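Long-range contact in EST1E (Clostridium proteoclasticum, PDB 2WTM), which hydrolyses ester bonds as a promiscuous feruloyl esterase, probably releasing ferulic acid from plant cell-wall material in the rumen: residues D71-L83 / R166-I179. Sequence-based numbering, arbitrary orientation.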
ATOM      1  N   ASP A  71       0.735   0.839  18.374  1.00 11.57           N
ATOM      2  CA  ASP A  71      -0.695   0.611  18.247  1.00 10.50           C
ATOM      3  C   ASP A  71      -0.977  -0.443  17.147  1.00 11.08           C
ATOM      4  O   ASP A  71      -0.100  -0.737  16.336  1.00 11.43           O
ATOM      5  CB  ASP A  71      -1.445   1.903  17.915  1.00  9.84           C
ATOM      6  CG  ASP A  71      -1.517   2.899  19.116  1.00 12.27           C
ATOM      7  OD1 ASP A  71      -1.393   2.382  20.268  1.00 14.93           O
ATOM      8  OD2 ASP A  71      -1.821   4.081  18.870  1.00 12.58           O
ATOM      9  N   GLY A  72      -2.245  -0.862  17.126  1.00 10.95           N
ATOM     10  CA  GLY A  72      -2.781  -1.801  16.156  1.00 12.24           C
ATOM     11  C   GLY A  72      -2.617  -3.214  16.597  1.00 12.87           C
ATOM     12  O   GLY A  72      -1.740  -3.533  17.410  1.00 12.06           O
ATOM     13  N   LYS A  73      -3.434  -4.103  16.044  1.00 13.84           N
ATOM     14  CA  LYS A  73      -3.392  -5.530  16.313  1.00 13.38           C
ATOM     15  C   LYS A  73      -2.575  -6.223  15.231  1.00 11.78           C
ATOM     16  O   LYS A  73      -2.726  -5.897  14.012  1.00 10.05           O
ATOM     17  CB  LYS A  73      -4.825  -6.151  16.273  1.00 14.82           C
ATOM     18  CG  LYS A  73      -5.786  -5.708  17.367  1.00 16.52           C
ATOM     19  CD  LYS A  73      -7.209  -6.415  17.120  1.00 17.36           C
ATOM     20  CE  LYS A  73      -8.254  -6.118  18.206  1.00 25.36           C
ATOM     21  N   PHE A  74      -1.791  -7.192  15.640  1.00 11.89           N
ATOM     22  CA  PHE A  74      -0.973  -7.937  14.718  1.00 11.46           C
ATOM     23  C   PHE A  74      -1.789  -8.427  13.533  1.00 11.12           C
ATOM     24  O   PHE A  74      -1.356  -8.365  12.357  1.00 10.43           O
ATOM     25  CB  PHE A  74      -0.358  -9.146  15.461  1.00 12.07           C
ATOM     26  CG  PHE A  74       0.373 -10.050  14.594  1.00 11.21           C
ATOM     27  CD1 PHE A  74       1.704  -9.805  14.282  1.00 11.06           C
ATOM     28  CD2 PHE A  74      -0.271 -11.138  13.970  1.00 13.62           C
ATOM     29  CE1 PHE A  74       2.387 -10.647  13.424  1.00 12.13           C
ATOM     30  CE2 PHE A  74       0.430 -12.007  13.094  1.00 10.89           C
ATOM     31  CZ  PHE A  74       1.756 -11.741  12.838  1.00 11.73           C
ATOM     32  N   GLU A  75      -2.995  -8.905  13.831  1.00 11.02           N
ATOM     33  CA  GLU A  75      -3.803  -9.511  12.780  1.00 10.12           C
ATOM     34  C   GLU A  75      -4.172  -8.536  11.677  1.00  9.19           C
ATOM     35  O   GLU A  75      -4.520  -8.995  10.585  1.00 10.95           O
ATOM     36  CB  GLU A  75      -5.084 -10.142  13.362  1.00  9.11           C
ATOM     37  CG  GLU A  75      -6.075  -9.179  13.920  1.00 12.84           C
ATOM     38  CD  GLU A  75      -7.066  -9.839  14.891  1.00 17.76           C
ATOM     39  OE1 GLU A  75      -6.661 -10.243  16.000  1.00 19.92           O
ATOM     40  OE2 GLU A  75      -8.246  -9.932  14.525  1.00 23.87           O
ATOM     41  N   ASP A  76      -4.184  -7.261  11.990  1.00 10.33           N
ATOM     42  CA  ASP A  76      -4.650  -6.256  11.015  1.00  9.85           C
ATOM     43  C   ASP A  76      -3.460  -5.623  10.298  1.00  9.52           C
ATOM     44  O   ASP A  76      -3.638  -4.642   9.569  1.00  9.62           O
ATOM     45  CB  ASP A  76      -5.395  -5.175  11.769  1.00 11.10           C
ATOM     46  CG  ASP A  76      -6.729  -5.655  12.269  1.00 12.34           C
ATOM     47  OD1 ASP A  76      -7.410  -6.339  11.528  1.00 14.87           O
ATOM     48  OD2 ASP A  76      -7.100  -5.347  13.419  1.00 13.40           O
ATOM     49  N   HIS A  77      -2.242  -6.069  10.558  1.00  9.11           N
ATOM     50  CA  HIS A  77      -1.067  -5.453   9.844  1.00  8.14           C
ATOM     51  C   HIS A  77      -0.978  -5.972   8.450  1.00  8.36           C
ATOM     52  O   HIS A  77      -1.394  -7.077   8.155  1.00 10.42           O
ATOM     53  CB  HIS A  77       0.224  -5.678  10.602  1.00  9.46           C
ATOM     54  CG  HIS A  77       1.077  -6.835  10.183  1.00  9.72           C
ATOM     55  ND1 HIS A  77       0.958  -8.094  10.734  1.00 10.18           N
ATOM     56  CD2 HIS A  77       2.143  -6.892   9.345  1.00  9.85           C
ATOM     57  CE1 HIS A  77       1.923  -8.879  10.240  1.00 10.42           C
ATOM     58  NE2 HIS A  77       2.650  -8.177   9.378  1.00  9.68           N
ATOM     59  N   THR A  78      -0.436  -5.133   7.524  1.00  7.78           N
ATOM     60  CA  THR A  78      -0.183  -5.524   6.160  1.00  6.35           C
ATOM     61  C   THR A  78       1.099  -4.748   5.793  1.00  8.22           C
ATOM     62  O   THR A  78       1.539  -3.770   6.428  1.00  8.02           O
ATOM     63  CB  THR A  78      -1.267  -5.098   5.153  1.00  8.46           C
ATOM     64  OG1 THR A  78      -1.206  -3.683   4.931  1.00  7.48           O
ATOM     65  CG2 THR A  78      -2.691  -5.520   5.585  1.00  7.40           C
ATOM     66  N   LEU A  79       1.664  -5.101   4.678  1.00  8.21           N
ATOM     67  CA  LEU A  79       2.847  -4.389   4.150  1.00  8.63           C
ATOM     68  C   LEU A  79       2.513  -2.956   3.739  1.00  9.52           C
ATOM     69  O   LEU A  79       3.398  -2.090   3.747  1.00  8.25           O
ATOM     70  CB  LEU A  79       3.478  -5.138   2.954  1.00  8.96           C
ATOM     71  CG  LEU A  79       4.242  -6.383   3.414  1.00  9.49           C
ATOM     72  CD1 LEU A  79       4.557  -7.290   2.209  1.00 11.65           C
ATOM     73  CD2 LEU A  79       5.452  -6.056   4.155  1.00 11.68           C
ATOM     74  N   PHE A  80       1.278  -2.687   3.288  1.00  8.95           N
ATOM     75  CA  PHE A  80       0.905  -1.266   2.963  1.00  7.91           C
ATOM     76  C   PHE A  80       0.953  -0.459   4.291  1.00  7.95           C
ATOM     77  O   PHE A  80       1.438   0.660   4.310  1.00  8.29           O
ATOM     78  CB  PHE A  80      -0.463  -1.162   2.380  1.00  9.80           C
ATOM     79  CG  PHE A  80      -0.562  -1.487   0.923  1.00  8.82           C
ATOM     80  CD1 PHE A  80       0.483  -1.900   0.157  1.00  8.40           C
ATOM     81  CD2 PHE A  80      -1.834  -1.429   0.340  1.00 11.27           C
ATOM     82  CE1 PHE A  80       0.290  -2.233  -1.206  1.00  9.23           C
ATOM     83  CE2 PHE A  80      -2.017  -1.740  -0.984  1.00 12.66           C
ATOM     84  CZ  PHE A  80      -0.960  -2.156  -1.740  1.00 11.08           C
ATOM     85  N   LYS A  81       0.394  -1.022   5.374  1.00  8.23           N
ATOM     86  CA  LYS A  81       0.496  -0.295   6.657  1.00  8.31           C
ATOM     87  C   LYS A  81       1.931  -0.060   7.083  1.00  8.25           C
ATOM     88  O   LYS A  81       2.274   1.066   7.505  1.00  8.01           O
ATOM     89  CB  LYS A  81      -0.295  -1.009   7.739  1.00  8.42           C
ATOM     90  CG  LYS A  81      -1.783  -1.068   7.394  1.00  8.79           C
ATOM     91  CD  LYS A  81      -2.662  -1.625   8.529  1.00  9.67           C
ATOM     92  CE  LYS A  81      -4.139  -1.891   8.090  1.00  9.92           C
ATOM     93  NZ  LYS A  81      -5.007  -2.211   9.284  1.00 12.63           N
ATOM     94  N   TRP A  82       2.760  -1.105   7.026  1.00  9.05           N
ATOM     95  CA  TRP A  82       4.150  -0.949   7.333  1.00  9.13           C
ATOM     96  C   TRP A  82       4.841   0.096   6.455  1.00  8.23           C
ATOM     97  O   TRP A  82       5.656   0.905   6.942  1.00  7.94           O
ATOM     98  CB  TRP A  82       4.913  -2.299   7.245  1.00  8.01           C
ATOM     99  CG  TRP A  82       4.711  -3.159   8.453  1.00  7.75           C
ATOM    100  CD1 TRP A  82       3.635  -3.215   9.315  1.00  7.50           C
ATOM    101  CD2 TRP A  82       5.698  -4.098   8.965  1.00  8.69           C
ATOM    102  NE1 TRP A  82       3.917  -4.155  10.344  1.00  8.25           N
ATOM    103  CE2 TRP A  82       5.181  -4.661  10.152  1.00  8.82           C
ATOM    104  CE3 TRP A  82       6.994  -4.434   8.563  1.00  9.87           C
ATOM    105  CZ2 TRP A  82       5.943  -5.583  10.906  1.00 10.44           C
ATOM    106  CZ3 TRP A  82       7.740  -5.280   9.303  1.00  9.68           C
ATOM    107  CH2 TRP A  82       7.224  -5.865  10.453  1.00  7.52           C
ATOM    108  N   LEU A  83       4.545   0.128   5.164  1.00  9.34           N
ATOM    109  CA  LEU A  83       5.259   1.098   4.285  1.00  8.65           C
ATOM    110  C   LEU A  83       4.771   2.519   4.701  1.00  9.60           C
ATOM    111  O   LEU A  83       5.559   3.478   4.811  1.00  8.91           O
ATOM    112  CB  LEU A  83       4.987   0.821   2.816  1.00  9.53           C
ATOM    113  CG  LEU A  83       5.737  -0.408   2.422  1.00  8.80           C
ATOM    114  CD1 LEU A  83       5.303  -0.752   1.086  1.00 10.38           C
ATOM    115  CD2 LEU A  83       7.252  -0.204   2.499  1.00  9.21           C
ATOM    116  N   ARG A 166      -0.873 -16.506  17.191  1.00 14.20           N
ATOM    117  CA  ARG A 166      -1.269 -15.261  16.541  1.00 14.43           C
ATOM    118  C   ARG A 166      -2.291 -15.586  15.448  1.00 13.89           C
ATOM    119  O   ARG A 166      -2.432 -16.740  14.976  1.00 15.01           O
ATOM    120  CB  ARG A 166      -0.059 -14.628  15.897  1.00 14.03           C
ATOM    121  CG  ARG A 166       0.848 -14.013  16.955  1.00 16.29           C
ATOM    122  CD  ARG A 166       2.081 -13.532  16.327  1.00 16.06           C
ATOM    123  NE  ARG A 166       2.883 -12.800  17.311  1.00 18.05           N
ATOM    124  CZ  ARG A 166       3.879 -13.360  17.983  1.00 18.03           C
ATOM    125  NH1 ARG A 166       4.266 -14.617  17.742  1.00 17.36           N
ATOM    126  NH2 ARG A 166       4.559 -12.623  18.879  1.00 22.68           N
ATOM    127  N   LYS A 167      -2.962 -14.540  15.009  1.00 14.25           N
ATOM    128  CA  LYS A 167      -3.938 -14.607  13.961  1.00 14.36           C
ATOM    129  C   LYS A 167      -3.542 -13.551  12.918  1.00 12.36           C
ATOM    130  O   LYS A 167      -3.082 -12.499  13.263  1.00 11.91           O
ATOM    131  CB  LYS A 167      -5.311 -14.203  14.512  1.00 15.90           C
ATOM    132  CG  LYS A 167      -5.901 -14.984  15.650  1.00 22.14           C
ATOM    133  CD  LYS A 167      -7.247 -14.384  16.028  1.00 20.69           C
ATOM    134  CE  LYS A 167      -8.059 -15.175  17.053  1.00 27.12           C
ATOM    135  NZ  LYS A 167      -9.381 -14.462  17.248  1.00 30.06           N
ATOM    136  N   LEU A 168      -3.837 -13.817  11.666  1.00 11.46           N
ATOM    137  CA  LEU A 168      -3.528 -12.857  10.617  1.00 10.75           C
ATOM    138  C   LEU A 168      -4.686 -12.830   9.622  1.00 11.35           C
ATOM    139  O   LEU A 168      -4.997 -13.866   9.035  1.00 12.74           O
ATOM    140  CB  LEU A 168      -2.216 -13.208   9.953  1.00 11.16           C
ATOM    141  CG  LEU A 168      -1.686 -12.256   8.875  1.00 11.19           C
ATOM    142  CD1 LEU A 168      -1.288 -10.911   9.605  1.00 10.41           C
ATOM    143  CD2 LEU A 168      -0.531 -12.851   8.113  1.00 10.21           C
ATOM    144  N   LYS A 169      -5.243 -11.643   9.338  1.00 10.13           N
ATOM    145  CA  LYS A 169      -6.289 -11.547   8.319  1.00 11.61           C
ATOM    146  C   LYS A 169      -5.742 -11.754   6.931  1.00 11.47           C
ATOM    147  O   LYS A 169      -4.619 -11.418   6.605  1.00 10.92           O
ATOM    148  CB  LYS A 169      -7.023 -10.213   8.427  1.00 11.43           C
ATOM    149  CG  LYS A 169      -7.832 -10.067   9.689  1.00 14.72           C
ATOM    150  CD  LYS A 169      -8.535  -8.793   9.779  1.00 16.31           C
ATOM    151  CE  LYS A 169      -9.406  -8.811  11.109  1.00 16.35           C
ATOM    152  NZ  LYS A 169      -9.945  -7.406  11.336  1.00 20.43           N
ATOM    153  N   GLY A 170      -6.554 -12.343   6.046  1.00 11.25           N
ATOM    154  CA  GLY A 170      -6.067 -12.612   4.676  1.00 10.10           C
ATOM    155  C   GLY A 170      -5.830 -11.358   3.884  1.00  9.97           C
ATOM    156  O   GLY A 170      -5.135 -11.410   2.865  1.00 10.66           O
ATOM    157  N   ASN A 171      -6.253 -10.219   4.415  1.00  9.80           N
ATOM    158  CA  ASN A 171      -5.890  -8.943   3.786  1.00  9.96           C
ATOM    159  C   ASN A 171      -4.345  -8.814   3.675  1.00 10.78           C
ATOM    160  O   ASN A 171      -3.826  -8.209   2.743  1.00 10.98           O
ATOM    161  CB  ASN A 171      -6.377  -7.744   4.634  1.00  9.98           C
ATOM    162  CG  ASN A 171      -7.889  -7.585   4.592  1.00 13.15           C
ATOM    163  OD1 ASN A 171      -8.543  -8.208   3.725  1.00 15.35           O
ATOM    164  ND2 ASN A 171      -8.459  -6.823   5.524  1.00 13.53           N
ATOM    165  N   TYR A 172      -3.605  -9.327   4.653  1.00 10.02           N
ATOM    166  CA  TYR A 172      -2.128  -9.318   4.572  1.00  8.96           C
ATOM    167  C   TYR A 172      -1.738  -9.909   3.181  1.00  9.01           C
ATOM    168  O   TYR A 172      -0.883  -9.327   2.496  1.00 10.10           O
ATOM    169  CB  TYR A 172      -1.487 -10.117   5.731  1.00  8.73           C
ATOM    170  CG  TYR A 172       0.033 -10.197   5.599  1.00  9.14           C
ATOM    171  CD1 TYR A 172       0.863  -9.458   6.358  1.00  8.46           C
ATOM    172  CD2 TYR A 172       0.610 -11.014   4.656  1.00  9.26           C
ATOM    173  CE1 TYR A 172       2.212  -9.488   6.164  1.00  8.45           C
ATOM    174  CE2 TYR A 172       1.958 -11.059   4.436  1.00 10.04           C
ATOM    175  CZ  TYR A 172       2.777 -10.309   5.218  1.00  9.66           C
ATOM    176  OH  TYR A 172       4.158 -10.355   5.050  1.00 10.55           O
ATOM    177  N   VAL A 173      -2.300 -11.063   2.833  1.00  8.16           N
ATOM    178  CA  VAL A 173      -2.025 -11.744   1.556  1.00  9.98           C
ATOM    179  C   VAL A 173      -2.538 -10.973   0.321  1.00  9.31           C
ATOM    180  O   VAL A 173      -1.804 -10.817  -0.637  1.00  9.61           O
ATOM    181  CB  VAL A 173      -2.585 -13.199   1.527  1.00 10.09           C
ATOM    182  CG1 VAL A 173      -2.313 -13.918   0.198  1.00 12.21           C
ATOM    183  CG2 VAL A 173      -2.014 -13.960   2.761  1.00 11.83           C
ATOM    184  N   ARG A 174      -3.766 -10.452   0.413  1.00 10.14           N
ATOM    185  CA  ARG A 174      -4.319  -9.601  -0.672  1.00  9.94           C
ATOM    186  C   ARG A 174      -3.390  -8.462  -1.042  1.00  9.52           C
ATOM    187  O   ARG A 174      -3.187  -8.149  -2.185  1.00 10.77           O
ATOM    188  CB  ARG A 174      -5.681  -9.114  -0.288  1.00  9.27           C
ATOM    189  CG  ARG A 174      -6.701 -10.196  -0.001  1.00  9.72           C
ATOM    190  CD  ARG A 174      -8.060  -9.718   0.240  1.00 10.88           C
ATOM    191  NE  ARG A 174      -8.989 -10.798   0.553  1.00 12.66           N
ATOM    192  CZ  ARG A 174      -9.678 -11.472  -0.354  1.00 15.34           C
ATOM    193  NH1 ARG A 174      -9.554 -11.164  -1.633  1.00 12.59           N
ATOM    194  NH2 ARG A 174     -10.521 -12.437   0.006  1.00 15.63           N
ATOM    195  N   VAL A 175      -2.821  -7.824  -0.000  1.00  8.82           N
ATOM    196  CA  VAL A 175      -1.878  -6.737  -0.191  1.00  8.97           C
ATOM    197  C   VAL A 175      -0.546  -7.237  -0.724  1.00  8.57           C
ATOM    198  O   VAL A 175       0.033  -6.702  -1.653  1.00  8.50           O
ATOM    199  CB  VAL A 175      -1.685  -5.971   1.132  1.00  8.32           C
ATOM    200  CG1 VAL A 175      -0.502  -5.057   1.062  1.00 10.01           C
ATOM    201  CG2 VAL A 175      -2.962  -5.219   1.508  1.00  7.63           C
ATOM    202  N   ALA A 176       0.000  -8.261  -0.109  1.00  7.93           N
ATOM    203  CA  ALA A 176       1.313  -8.766  -0.480  1.00  8.60           C
ATOM    204  C   ALA A 176       1.373  -9.165  -1.948  1.00  9.04           C
ATOM    205  O   ALA A 176       2.383  -8.970  -2.648  1.00  9.82           O
ATOM    206  CB  ALA A 176       1.724  -9.954   0.381  1.00  9.70           C
ATOM    207  N   GLN A 177       0.320  -9.811  -2.383  1.00 10.14           N
ATOM    208  CA  GLN A 177       0.292 -10.260  -3.746  1.00  9.62           C
ATOM    209  C   GLN A 177       0.492  -9.126  -4.782  1.00 10.49           C
ATOM    210  O   GLN A 177       0.900  -9.393  -5.941  1.00 10.56           O
ATOM    211  CB  GLN A 177      -1.051 -10.955  -4.015  1.00 10.68           C
ATOM    212  CG  GLN A 177      -1.223 -12.350  -3.426  1.00  9.11           C
ATOM    213  CD  GLN A 177      -2.528 -12.977  -3.870  1.00 11.52           C
ATOM    214  OE1 GLN A 177      -3.448 -12.297  -4.276  1.00 15.18           O
ATOM    215  NE2 GLN A 177      -2.622 -14.314  -3.715  1.00 12.85           N
ATOM    216  N   THR A 178       0.167  -7.877  -4.387  1.00  9.14           N
ATOM    217  CA  THR A 178       0.211  -6.760  -5.356  1.00  8.82           C
ATOM    218  C   THR A 178       1.628  -6.271  -5.612  1.00  9.90           C
ATOM    219  O   THR A 178       1.899  -5.497  -6.525  1.00 12.13           O
ATOM    220  CB  THR A 178      -0.624  -5.634  -4.929  1.00  9.84           C
ATOM    221  OG1 THR A 178       0.009  -4.889  -3.866  1.00 10.55           O
ATOM    222  CG2 THR A 178      -2.060  -6.074  -4.611  1.00 11.82           C
ATOM    223  N   ILE A 179       2.532  -6.618  -4.743  1.00  9.00           N
ATOM    224  CA  ILE A 179       3.860  -5.971  -4.693  1.00  9.58           C
ATOM    225  C   ILE A 179       4.818  -6.649  -5.617  1.00  9.78           C
ATOM    226  O   ILE A 179       5.127  -7.834  -5.498  1.00 10.44           O
ATOM    227  CB  ILE A 179       4.407  -5.952  -3.269  1.00  9.15           C
ATOM    228  CG1 ILE A 179       3.546  -5.075  -2.396  1.00 10.64           C
ATOM    229  CG2 ILE A 179       5.840  -5.361  -3.176  1.00 10.22           C
ATOM    230  CD1 ILE A 179       3.769  -5.162  -0.954  1.00 10.80           C
TER
HETATM  231  O   HOH W   1      -9.492  -5.769  14.264  1.00 38.71           O
HETATM  232  O   HOH W   2       0.961  -7.651   3.492  1.00 10.10           O
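Lys169 meets the 3-10 turn 74-76 with both ends of the residue, a compact example of a strand edge holding a loop by backbone and side chain together. Its backbone N donates to Glu75 O at 3.0 Å, nearly straight (171°) and onto a lone pair in the carbonyl plane. From there the side chain can be followed outward: CB and CG rest beside the same Glu75 O, CD comes alongside Asp76 OD1, CE stays beside Asp76 OD1 and also approaches Glu75 OE2, and NZ closes a 2.8 Å salt bridge on the syn lone pair of Asp76 OD1. The extended chain beyond CG gives the amine this reach. A water donates to Asp76 OD2 and weakly accepts from NZ, while Glu75 OE2, 4.4 Å from Lys169 NZ, would add to the negative field there.

Phe74 presents one face to Arg166, whose CD stands 3.9 Å from the ring centroid, almost on the normal; Lys167 O meets the ring edge in plane. Over the opposite face, toward its rim, lies His77 ND1, which donates to Phe74 O. The edge of Tyr172 turns toward the His77 face, with planes at 70°, and Gln109 bonds both His77 NE2 and Tyr172 OH. Farther on, Val175 CG1, anti to the backbone N (chi1 167°), sits over the face of Phe80, 3.4 Å from its CD1. A water bridges Leu79 N and Tyr172 O, and Thr78 OG1, at the N-cap of helix 79-93, accepts from Lys81 N.

Hairpin 159-169 and helix 171-176, part of an insertion between core strands 125-131 and 192-197 of the alpha/beta-hydrolase fold, probably a small lid, are thus clasped to the loop and first turn of helix 79-93, with the Leu79 side chain near, but not touching, the probable nucleophile elbow.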